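Local coordinates for aminotransferase, class V family protein (Trichomonas vaginalis, PDB 5F8V) that probably transfers the amino group of O-phospho-L-serine to 2-oxoglutarate with pyridoxal 5'-phosphate, a step of L-serine biosynthesis, at residues P86-C100 against C112-A126. Numbering follows the deposited sequence.
Sequences PFNFIGEHKAVDYLC and CKRLAFPGVTVNSVA
With CG swung beside the backbone N (chi1 -71°), Phe117 drops its ring edge onto a face of Phe87, while Asn123, its CG anti to N (chi1 -176°), lies alongside Asp97. The two phenyl rings form a T-shaped pair, planes at 87°, with Phe117 CZ 3.5 Å from Phe87 CD1. Pro86 CB packs against Phe117 CE1, Ile90 CD1 meets Phe117 CD1 at 3.6 Å, and Phe226 of the second subunit also packs on both rings. Cys112 bridges this cluster to the sheet: its SG lies 3.7 Å from Pro86 CB, and Cys112 CB lies 3.4 Å from Tyr98 OH, a hydroxyl hydrogen-bonded to Tyr150. Strands 95-98 and 121-124 run parallel, linked by helix 103-115 in a beta-alpha-beta unit at one border of the chain's large sheet; Val96 N to Thr121 O, 2.9 Å, is one of five backbone bonds. Asn123 ND2 reaches Asp97 OD1 at 3.0 Å from above the carboxylate plane, and also bonds Lys143 O; OD1 takes a second bond from Ser145. A water joins Cys100 N, Ser124 OG and Ala126 N just beyond the Tyr98-Ser124 pair. The chemistry thus divides: directional polar bonds set the strand register, while the aromatic cluster carries apolar packing to the dimer interface.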
loop_
_atom_site.group_PDB
_atom_site.type_symbol
_atom_site.label_atom_id
_atom_site.label_comp_id
_atom_site.label_asym_id
_atom_site.label_seq_id
_atom_site.Cartn_x
_atom_site.Cartn_y
_atom_site.Cartn_z
ATOM N N PRO A 86 15.418 10.338 3.580
ATOM C CA PRO A 86 16.000 11.574 4.108
ATOM C C PRO A 86 15.235 12.192 5.286
ATOM O O PRO A 86 15.877 12.690 6.209
ATOM C CB PRO A 86 16.026 12.517 2.892
ATOM C CG PRO A 86 15.070 11.930 1.912
ATOM C CD PRO A 86 15.123 10.454 2.143
ATOM N N PHE A 87 13.902 12.154 5.268
ATOM C CA PHE A 87 13.102 12.586 6.428
ATOM C C PHE A 87 13.604 11.935 7.715
ATOM O O PHE A 87 13.772 12.620 8.725
ATOM C CB PHE A 87 11.612 12.255 6.272
ATOM C CG PHE A 87 10.829 13.289 5.534
ATOM C CD1 PHE A 87 10.622 14.553 6.091
ATOM C CD2 PHE A 87 10.282 13.011 4.280
ATOM C CE1 PHE A 87 9.904 15.514 5.408
ATOM C CE2 PHE A 87 9.558 13.975 3.597
ATOM C CZ PHE A 87 9.366 15.226 4.164
ATOM N N ASN A 88 13.875 10.627 7.640
ATOM C CA ASN A 88 14.220 9.802 8.799
ATOM C C ASN A 88 15.691 9.779 9.217
ATOM O O ASN A 88 15.976 9.585 10.400
ATOM C CB ASN A 88 13.755 8.347 8.567
ATOM C CG ASN A 88 12.270 8.154 8.820
ATOM O OD1 ASN A 88 11.853 7.918 9.957
ATOM N ND2 ASN A 88 11.463 8.223 7.761
ATOM N N PHE A 89 16.620 9.937 8.270
ATOM C CA PHE A 89 18.038 9.614 8.522
ATOM C C PHE A 89 19.082 10.704 8.257
ATOM O O PHE A 89 20.274 10.464 8.480
ATOM C CB PHE A 89 18.439 8.357 7.735
ATOM C CG PHE A 89 17.617 7.142 8.055
ATOM C CD1 PHE A 89 17.538 6.654 9.361
ATOM C CD2 PHE A 89 16.940 6.455 7.044
ATOM C CE1 PHE A 89 16.783 5.527 9.649
ATOM C CE2 PHE A 89 16.192 5.330 7.332
ATOM C CZ PHE A 89 16.116 4.867 8.635
ATOM N N ILE A 90 18.674 11.878 7.778
ATOM C CA ILE A 90 19.598 13.015 7.704
ATOM C C ILE A 90 20.079 13.382 9.115
ATOM O O ILE A 90 21.260 13.639 9.324
ATOM C CB ILE A 90 18.959 14.244 7.009
ATOM C CG1 ILE A 90 18.824 13.967 5.505
ATOM C CG2 ILE A 90 19.794 15.509 7.233
ATOM C CD1 ILE A 90 17.984 14.980 4.760
ATOM N N GLY A 91 19.154 13.386 10.069
ATOM C CA GLY A 91 19.424 13.845 11.425
ATOM C C GLY A 91 19.836 15.306 11.397
ATOM O O GLY A 91 19.179 16.125 10.753
ATOM N N GLU A 92 20.950 15.605 12.062
ATOM C CA GLU A 92 21.532 16.944 12.097
ATOM C C GLU A 92 22.737 17.057 11.159
ATOM O O GLU A 92 23.439 18.066 11.196
ATOM C CB GLU A 92 21.980 17.300 13.529
ATOM C CG GLU A 92 20.935 17.112 14.625
ATOM C CD GLU A 92 19.881 18.217 14.667
ATOM O OE1 GLU A 92 19.687 18.935 13.655
ATOM O OE2 GLU A 92 19.229 18.356 15.730
ATOM N N HIS A 93 22.981 16.046 10.324
ATOM C CA HIS A 93 24.113 16.078 9.391
ATOM C C HIS A 93 23.887 17.104 8.282
ATOM O O HIS A 93 22.749 17.427 7.949
ATOM C CB HIS A 93 24.367 14.697 8.793
ATOM C CG HIS A 93 24.750 13.667 9.809
ATOM N ND1 HIS A 93 23.825 12.855 10.427
ATOM C CD2 HIS A 93 25.954 13.329 10.327
ATOM C CE1 HIS A 93 24.443 12.063 11.285
ATOM N NE2 HIS A 93 25.735 12.331 11.245
ATOM N N LYS A 94 24.981 17.616 7.724
ATOM C CA LYS A 94 24.922 18.669 6.712
ATOM C C LYS A 94 25.027 18.136 5.278
ATOM O O LYS A 94 24.966 18.920 4.326
ATOM C CB LYS A 94 26.018 19.712 6.975
ATOM C CG LYS A 94 25.969 20.359 8.362
ATOM C CD LYS A 94 24.623 21.014 8.653
ATOM C CE LYS A 94 24.616 21.830 9.944
ATOM N NZ LYS A 94 24.209 21.019 11.126
ATOM N N ALA A 95 25.172 16.818 5.120
ATOM C CA ALA A 95 25.299 16.215 3.795
ATOM C C ALA A 95 24.710 14.810 3.717
ATOM O O ALA A 95 24.556 14.134 4.734
ATOM C CB ALA A 95 26.763 16.191 3.371
ATOM N N VAL A 96 24.366 14.405 2.493
ATOM C CA VAL A 96 23.999 13.023 2.184
ATOM C C VAL A 96 24.666 12.602 0.878
ATOM O O VAL A 96 24.765 13.401 -0.060
ATOM C CB VAL A 96 22.472 12.816 2.070
ATOM C CG1 VAL A 96 21.817 12.926 3.438
ATOM C CG2 VAL A 96 21.841 13.782 1.062
ATOM N N ASP A 97 25.119 11.347 0.830
ATOM C CA ASP A 97 25.788 10.801 -0.353
ATOM C C ASP A 97 24.910 9.770 -1.073
ATOM O O ASP A 97 24.391 8.827 -0.451
ATOM C CB ASP A 97 27.146 10.203 0.031
ATOM C CG ASP A 97 28.255 11.275 0.190
ATOM O OD1 ASP A 97 28.141 12.375 -0.391
ATOM O OD2 ASP A 97 29.259 11.018 0.889
ATOM N N TYR A 98 24.755 9.978 -2.384
ATOM C CA TYR A 98 24.023 9.082 -3.284
ATOM C C TYR A 98 24.962 8.609 -4.388
ATOM O O TYR A 98 25.541 9.429 -5.095
ATOM C CB TYR A 98 22.821 9.820 -3.888
ATOM C CG TYR A 98 21.658 9.939 -2.926
ATOM C CD1 TYR A 98 20.584 9.057 -2.999
ATOM C CD2 TYR A 98 21.641 10.914 -1.924
ATOM C CE1 TYR A 98 19.525 9.139 -2.119
ATOM C CE2 TYR A 98 20.575 11.003 -1.028
ATOM C CZ TYR A 98 19.521 10.112 -1.133
ATOM O OH TYR A 98 18.461 10.166 -0.274
ATOM N N LEU A 99 25.150 7.295 -4.506
ATOM C CA LEU A 99 25.868 6.719 -5.647
ATOM C C LEU A 99 24.813 6.291 -6.660
ATOM O O LEU A 99 23.998 5.408 -6.377
ATOM C CB LEU A 99 26.730 5.530 -5.233
ATOM C CG LEU A 99 27.421 4.768 -6.380
ATOM C CD1 LEU A 99 28.586 5.550 -6.949
ATOM C CD2 LEU A 99 27.874 3.386 -5.932
ATOM N N CYS A 100 24.840 6.915 -7.831
ATOM C CA CYS A 100 23.857 6.663 -8.882
ATOM C C CYS A 100 24.461 5.767 -9.953
ATOM O O CYS A 100 25.250 6.220 -10.776
ATOM C CB CYS A 100 23.379 7.988 -9.477
ATOM S SG CYS A 100 22.631 9.115 -8.273
ATOM N N CYS A 112 15.441 13.197 -3.090
ATOM C CA CYS A 112 16.130 13.896 -1.997
ATOM C C CYS A 112 16.530 15.336 -2.405
ATOM O O CYS A 112 16.330 16.279 -1.639
ATOM C CB CYS A 112 17.354 13.114 -1.533
ATOM S SG CYS A 112 18.064 13.733 0.019
ATOM N N LYS A 113 17.051 15.494 -3.621
ATOM C CA LYS A 113 17.402 16.823 -4.151
ATOM C C LYS A 113 16.150 17.696 -4.258
ATOM O O LYS A 113 16.152 18.849 -3.813
ATOM C CB LYS A 113 18.117 16.713 -5.506
ATOM C CG LYS A 113 19.065 17.866 -5.815
ATOM C CD LYS A 113 20.099 17.476 -6.871
ATOM C CE LYS A 113 21.351 18.340 -6.817
ATOM N NZ LYS A 113 22.178 18.144 -5.585
ATOM N N ARG A 114 15.077 17.123 -4.798
ATOM C CA ARG A 114 13.799 17.822 -4.930
ATOM C C ARG A 114 13.247 18.314 -3.588
ATOM O O ARG A 114 12.863 19.478 -3.470
ATOM C CB ARG A 114 12.768 16.915 -5.611
ATOM C CG ARG A 114 11.441 17.589 -5.910
ATOM C CD ARG A 114 10.337 16.581 -6.213
ATOM N NE ARG A 114 9.060 17.041 -5.649
ATOM C CZ ARG A 114 8.524 16.663 -4.481
ATOM N NH1 ARG A 114 9.107 15.766 -3.679
ATOM N NH2 ARG A 114 7.361 17.191 -4.115
ATOM N N LEU A 115 13.199 17.428 -2.588
ATOM C CA LEU A 115 12.697 17.793 -1.259
ATOM C C LEU A 115 13.442 18.996 -0.653
ATOM O O LEU A 115 12.836 19.788 0.058
ATOM C CB LEU A 115 12.754 16.599 -0.299
ATOM C CG LEU A 115 11.794 15.434 -0.579
ATOM C CD1 LEU A 115 12.189 14.224 0.250
ATOM C CD2 LEU A 115 10.344 15.807 -0.318
ATOM N N ALA A 116 14.743 19.105 -0.928
ATOM C CA ALA A 116 15.555 20.279 -0.588
ATOM C C ALA A 116 15.485 20.649 0.894
ATOM O O ALA A 116 14.971 21.704 1.256
ATOM C CB ALA A 116 15.165 21.472 -1.465
ATOM N N PHE A 117 15.993 19.767 1.749
ATOM C CA PHE A 117 16.051 20.045 3.180
ATOM C C PHE A 117 17.103 21.139 3.415
ATOM O O PHE A 117 18.253 20.945 3.043
ATOM C CB PHE A 117 16.371 18.776 3.973
ATOM C CG PHE A 117 15.235 17.786 4.014
ATOM C CD1 PHE A 117 15.211 16.688 3.156
ATOM C CD2 PHE A 117 14.181 17.955 4.906
ATOM C CE1 PHE A 117 14.163 15.774 3.192
ATOM C CE2 PHE A 117 13.125 17.044 4.944
ATOM C CZ PHE A 117 13.124 15.947 4.088
ATOM N N PRO A 118 16.703 22.302 3.987
ATOM C CA PRO A 118 17.647 23.412 4.174
ATOM C C PRO A 118 18.943 22.982 4.850
ATOM O O PRO A 118 18.907 22.233 5.834
ATOM C CB PRO A 118 16.874 24.376 5.081
ATOM C CG PRO A 118 15.460 24.168 4.697
ATOM C CD PRO A 118 15.346 22.688 4.424
ATOM N N GLY A 119 20.067 23.422 4.291
ATOM C CA GLY A 119 21.381 23.184 4.879
ATOM C C GLY A 119 21.952 21.796 4.668
ATOM O O GLY A 119 22.897 21.422 5.358
ATOM N N VAL A 120 21.392 21.027 3.729
ATOM C CA VAL A 120 21.881 19.680 3.446
ATOM C C VAL A 120 22.377 19.613 2.013
ATOM O O VAL A 120 21.613 19.862 1.077
ATOM C CB VAL A 120 20.811 18.592 3.677
ATOM C CG1 VAL A 120 21.400 17.209 3.448
ATOM C CG2 VAL A 120 20.241 18.684 5.092
ATOM N N THR A 121 23.658 19.281 1.854
ATOM C CA THR A 121 24.255 19.069 0.538
ATOM C C THR A 121 23.859 17.673 0.038
ATOM O O THR A 121 24.244 16.678 0.637
ATOM C CB THR A 121 25.795 19.202 0.596
ATOM O OG1 THR A 121 26.150 20.497 1.108
ATOM C CG2 THR A 121 26.422 19.034 -0.784
ATOM N N VAL A 122 23.083 17.615 -1.042
ATOM C CA VAL A 122 22.713 16.350 -1.675
ATOM C C VAL A 122 23.733 16.053 -2.775
ATOM O O VAL A 122 23.656 16.597 -3.873
ATOM C CB VAL A 122 21.289 16.396 -2.254
ATOM C CG1 VAL A 122 20.875 15.014 -2.763
ATOM C CG2 VAL A 122 20.300 16.912 -1.207
ATOM N N ASN A 123 24.686 15.180 -2.459
ATOM C CA ASN A 123 25.849 14.956 -3.294
ATOM C C ASN A 123 25.735 13.657 -4.088
ATOM O O ASN A 123 25.489 12.597 -3.515
ATOM C CB ASN A 123 27.099 14.923 -2.415
ATOM C CG ASN A 123 28.377 14.783 -3.219
ATOM O OD1 ASN A 123 28.569 15.479 -4.213
ATOM N ND2 ASN A 123 29.251 13.875 -2.799
ATOM N N SER A 124 25.897 13.759 -5.407
ATOM C CA SER A 124 26.066 12.594 -6.266
ATOM C C SER A 124 27.551 12.205 -6.275
ATOM O O SER A 124 28.392 12.994 -6.699
ATOM C CB SER A 124 25.582 12.894 -7.682
ATOM O OG SER A 124 25.739 11.757 -8.511
ATOM N N VAL A 125 27.839 10.986 -5.822
ATOM C CA VAL A 125 29.202 10.507 -5.506
ATOM C C VAL A 125 30.106 10.296 -6.731
ATOM O O VAL A 125 31.317 10.586 -6.671
ATOM C CB VAL A 125 29.117 9.192 -4.674
ATOM C CG1 VAL A 125 30.427 8.427 -4.644
ATOM C CG2 VAL A 125 28.665 9.496 -3.253
ATOM N N ALA A 126 29.528 9.770 -7.810
ATOM C CA ALA A 126 30.252 9.495 -9.056
ATOM C C ALA A 126 29.623 10.218 -10.250
ATOM O O ALA A 126 29.841 9.822 -11.397
ATOM C CB ALA A 126 30.295 7.990 -9.312
HETATM O O HOH W 1 26.658 9.206 -8.376
#